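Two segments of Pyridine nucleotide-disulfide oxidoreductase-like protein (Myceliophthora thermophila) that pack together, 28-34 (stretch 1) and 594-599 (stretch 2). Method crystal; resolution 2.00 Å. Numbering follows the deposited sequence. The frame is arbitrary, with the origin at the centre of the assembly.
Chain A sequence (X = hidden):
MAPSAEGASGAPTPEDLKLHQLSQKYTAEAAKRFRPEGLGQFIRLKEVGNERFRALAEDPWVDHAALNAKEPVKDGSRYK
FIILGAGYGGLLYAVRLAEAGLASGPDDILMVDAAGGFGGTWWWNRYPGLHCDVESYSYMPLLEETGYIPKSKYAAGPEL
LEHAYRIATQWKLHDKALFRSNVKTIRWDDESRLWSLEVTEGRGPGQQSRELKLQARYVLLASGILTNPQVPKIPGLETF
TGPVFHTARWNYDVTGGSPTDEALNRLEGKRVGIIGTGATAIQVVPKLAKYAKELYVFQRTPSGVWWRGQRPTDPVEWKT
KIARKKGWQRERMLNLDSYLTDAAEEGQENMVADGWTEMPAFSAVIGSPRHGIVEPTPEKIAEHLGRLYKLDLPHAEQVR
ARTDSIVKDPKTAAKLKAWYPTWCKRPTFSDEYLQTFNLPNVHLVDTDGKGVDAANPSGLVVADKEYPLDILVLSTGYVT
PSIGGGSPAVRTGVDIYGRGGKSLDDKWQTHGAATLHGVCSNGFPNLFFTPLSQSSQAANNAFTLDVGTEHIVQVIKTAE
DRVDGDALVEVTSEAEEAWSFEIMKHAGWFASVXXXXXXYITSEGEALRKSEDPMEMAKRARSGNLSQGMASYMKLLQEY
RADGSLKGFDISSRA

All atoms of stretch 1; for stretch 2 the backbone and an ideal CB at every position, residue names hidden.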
# COMPACT_ATOMS: atom_id res chain seq x y z
N ALA A 28 -7.15 -26.17 -7.52
CA ALA A 28 -6.14 -26.60 -8.52
C ALA A 28 -5.19 -25.49 -8.97
O ALA A 28 -3.93 -25.68 -9.06
CB ALA A 28 -6.77 -27.27 -9.73
N GLU A 29 -5.79 -24.33 -9.27
CA GLU A 29 -5.00 -23.18 -9.71
C GLU A 29 -4.16 -22.60 -8.56
O GLU A 29 -3.05 -22.07 -8.82
CB GLU A 29 -5.85 -22.10 -10.35
CG GLU A 29 -6.60 -22.59 -11.59
CD GLU A 29 -5.71 -22.95 -12.74
OE1 GLU A 29 -6.15 -23.77 -13.55
OE2 GLU A 29 -4.56 -22.44 -12.85
N ALA A 30 -4.66 -22.73 -7.32
CA ALA A 30 -3.89 -22.26 -6.15
C ALA A 30 -2.70 -23.19 -5.87
O ALA A 30 -1.59 -22.69 -5.59
CB ALA A 30 -4.77 -22.11 -4.95
N ALA A 31 -2.93 -24.50 -6.00
CA ALA A 31 -1.92 -25.56 -5.78
C ALA A 31 -0.78 -25.42 -6.75
O ALA A 31 0.40 -25.52 -6.37
CB ALA A 31 -2.54 -26.94 -5.97
N LYS A 32 -1.15 -25.21 -8.00
CA LYS A 32 -0.20 -24.91 -9.05
C LYS A 32 0.90 -23.97 -8.60
O LYS A 32 2.01 -24.10 -9.06
CB LYS A 32 -0.89 -24.27 -10.22
CG LYS A 32 -1.30 -25.26 -11.26
CD LYS A 32 -1.81 -24.55 -12.47
CE LYS A 32 -2.21 -25.57 -13.49
NZ LYS A 32 -3.14 -24.93 -14.44
N ARG A 33 0.60 -23.01 -7.72
CA ARG A 33 1.64 -22.05 -7.31
C ARG A 33 2.07 -22.04 -5.83
O ARG A 33 2.64 -21.07 -5.34
CB ARG A 33 1.32 -20.68 -7.87
CG ARG A 33 -0.02 -20.12 -7.56
CD ARG A 33 -0.51 -19.37 -8.78
NE ARG A 33 -1.33 -20.19 -9.61
CZ ARG A 33 -1.76 -19.93 -10.86
NH1 ARG A 33 -1.42 -18.87 -11.54
NH2 ARG A 33 -2.56 -20.80 -11.45
N PHE A 34 1.86 -23.16 -5.16
CA PHE A 34 2.46 -23.35 -3.85
C PHE A 34 3.98 -23.32 -4.05
O PHE A 34 4.54 -24.05 -4.86
CB PHE A 34 2.00 -24.65 -3.17
CG PHE A 34 2.83 -25.01 -1.96
CD1 PHE A 34 2.62 -24.38 -0.73
CD2 PHE A 34 3.86 -25.97 -2.06
CE1 PHE A 34 3.40 -24.70 0.38
CE2 PHE A 34 4.64 -26.29 -0.94
CZ PHE A 34 4.40 -25.66 0.27
N UNK A 594 -7.70 -18.56 3.79
CA UNK A 594 -7.18 -19.92 3.64
C UNK A 594 -7.10 -20.44 2.27
O UNK A 594 -6.09 -21.01 1.91
CB UNK A 594 -8.03 -20.90 4.45
N UNK A 595 -8.16 -20.26 1.51
CA UNK A 595 -8.23 -20.84 0.19
C UNK A 595 -7.55 -20.00 -0.87
O UNK A 595 -7.54 -20.40 -2.01
CB UNK A 595 -9.69 -21.07 -0.20
N UNK A 596 -6.97 -18.86 -0.51
CA UNK A 596 -6.34 -18.00 -1.50
C UNK A 596 -5.10 -18.57 -2.22
O UNK A 596 -4.20 -19.09 -1.57
CB UNK A 596 -5.94 -16.69 -0.81
N UNK A 597 -5.07 -18.44 -3.57
CA UNK A 597 -3.83 -18.44 -4.33
C UNK A 597 -2.87 -17.52 -3.61
O UNK A 597 -3.30 -16.42 -3.17
CB UNK A 597 -4.05 -18.00 -5.78
N UNK A 598 -1.57 -17.90 -3.60
CA UNK A 598 -0.53 -17.06 -2.97
C UNK A 598 -0.50 -15.67 -3.59
O UNK A 598 -0.90 -15.45 -4.75
CB UNK A 598 0.85 -17.72 -3.10
N UNK A 599 -0.07 -14.71 -2.78
CA UNK A 599 -0.01 -13.31 -3.17
C UNK A 599 0.42 -12.55 -1.93
O UNK A 599 0.56 -13.17 -0.85
CB UNK A 599 -1.35 -12.80 -3.72

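Stretch 1 is helical at its start, where Lys32 N hydrogen-bonds to Ala28 O (3.0 Å), and includes a type I turn from Ala31 to Phe34. Against this surface stretch 2 has no regular helix or strand, and is extended only from 596 onward; what each of its positions can hold depends on how close it comes.

Position 594 lies out of reach. Its ideal CB finds nothing of stretch 1 within 5.5 Å, so stretch 1 sets no limit on size or polarity. The residue is Thr594, in the m rotamer, its hydroxyl hydrogen-bonded elsewhere in the structure.

At 595 the CA-to-CB direction is sideways, and again nothing of stretch 1 lies within 5.5 Å of the ideal CB. Phi/psi of -83/0 is open to most residues, so the backbone does not demand glycine, although a small residue would be easily accommodated. The residue is Gly595, which meets stretch 1 through its backbone, Gly595 O lying 4.4 Å from Ala30 CB.

Position 596 points its CB away from stretch 1, and phi/psi of -65/133 suits almost any residue; the visible atoms favour none. It is Cys596, whose side chain is covalently bonded to a group elsewhere in the structure. Its contact here is through the backbone, with Cys596 C 4.5 Å from Ala30 CB.

Position 597 is where the two backbones come closest in register, with 597 CA 4.2 Å from Ala30 CA. Such an approach is helped by the small side chain of alanine. The ideal CB points sideways, 4.3 Å from Ala30 CB and 4.8 Å from Arg33 CD. Glu29 O, 5.2 Å from the ideal CB, might suggest a donor, but it already accepts from Arg33 NE (2.7 Å, NE to Glu29 O) and Arg33 NH2 (3.0 Å, NH2 to Glu29 O). A compact side chain with a methyl group therefore fits well: alanine, valine or threonine would be reasonable. The residue is Thr597. Thr597 CG2 packs 3.7 Å from Ala30 CA and 3.9 Å from Arg33 CD, while OG1 makes no hydrogen bond to stretch 1. The contact is thus one of van der Waals packing beside an arginine whose guanidinium is held by Glu29, including a salt bridge of 2.9 Å between Arg33 NH2 and Glu29 OE2.

At 598 the CB points toward stretch 1, 4.4 Å from Arg33 O, with the aliphatic part of Arg33 nearby. Phi near -57 and psi near 152 are typical of extended proline, though alanine or another modest nonpolar residue would also suit. The residue is Pro598. Its ring lies against Arg33, with Pro598 CD 3.5 Å from Arg33 CG and Pro598 CG a close 3.2 Å from Arg33 O; Pro598 CD is also 3.9 Å from Ala30 O. These carbonyl approaches are van der Waals contacts with ring carbons; no hydrogen bond crosses between the stretches.

Position 599 is out of reach, so stretch 1 offers no guide. Its phi/psi of 175/177, almost fully extended, is most readily adopted by glycine, and the residue is Gly599.

Stretch 2 (594-599) TGCTPG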
# COMPACT_ATOMS: atom_id res chain seq x y z
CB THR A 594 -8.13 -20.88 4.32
OG1 THR A 594 -8.25 -20.45 5.67
CG2 THR A 594 -7.61 -22.30 4.26
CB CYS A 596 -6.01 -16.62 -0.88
SG CYS A 596 -7.55 -15.67 -0.68
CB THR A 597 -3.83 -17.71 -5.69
OG1 THR A 597 -4.91 -16.78 -5.76
CG2 THR A 597 -3.78 -18.62 -6.78
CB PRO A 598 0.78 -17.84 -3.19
CG PRO A 598 0.48 -18.96 -4.14
CD PRO A 598 -1.01 -19.07 -4.34
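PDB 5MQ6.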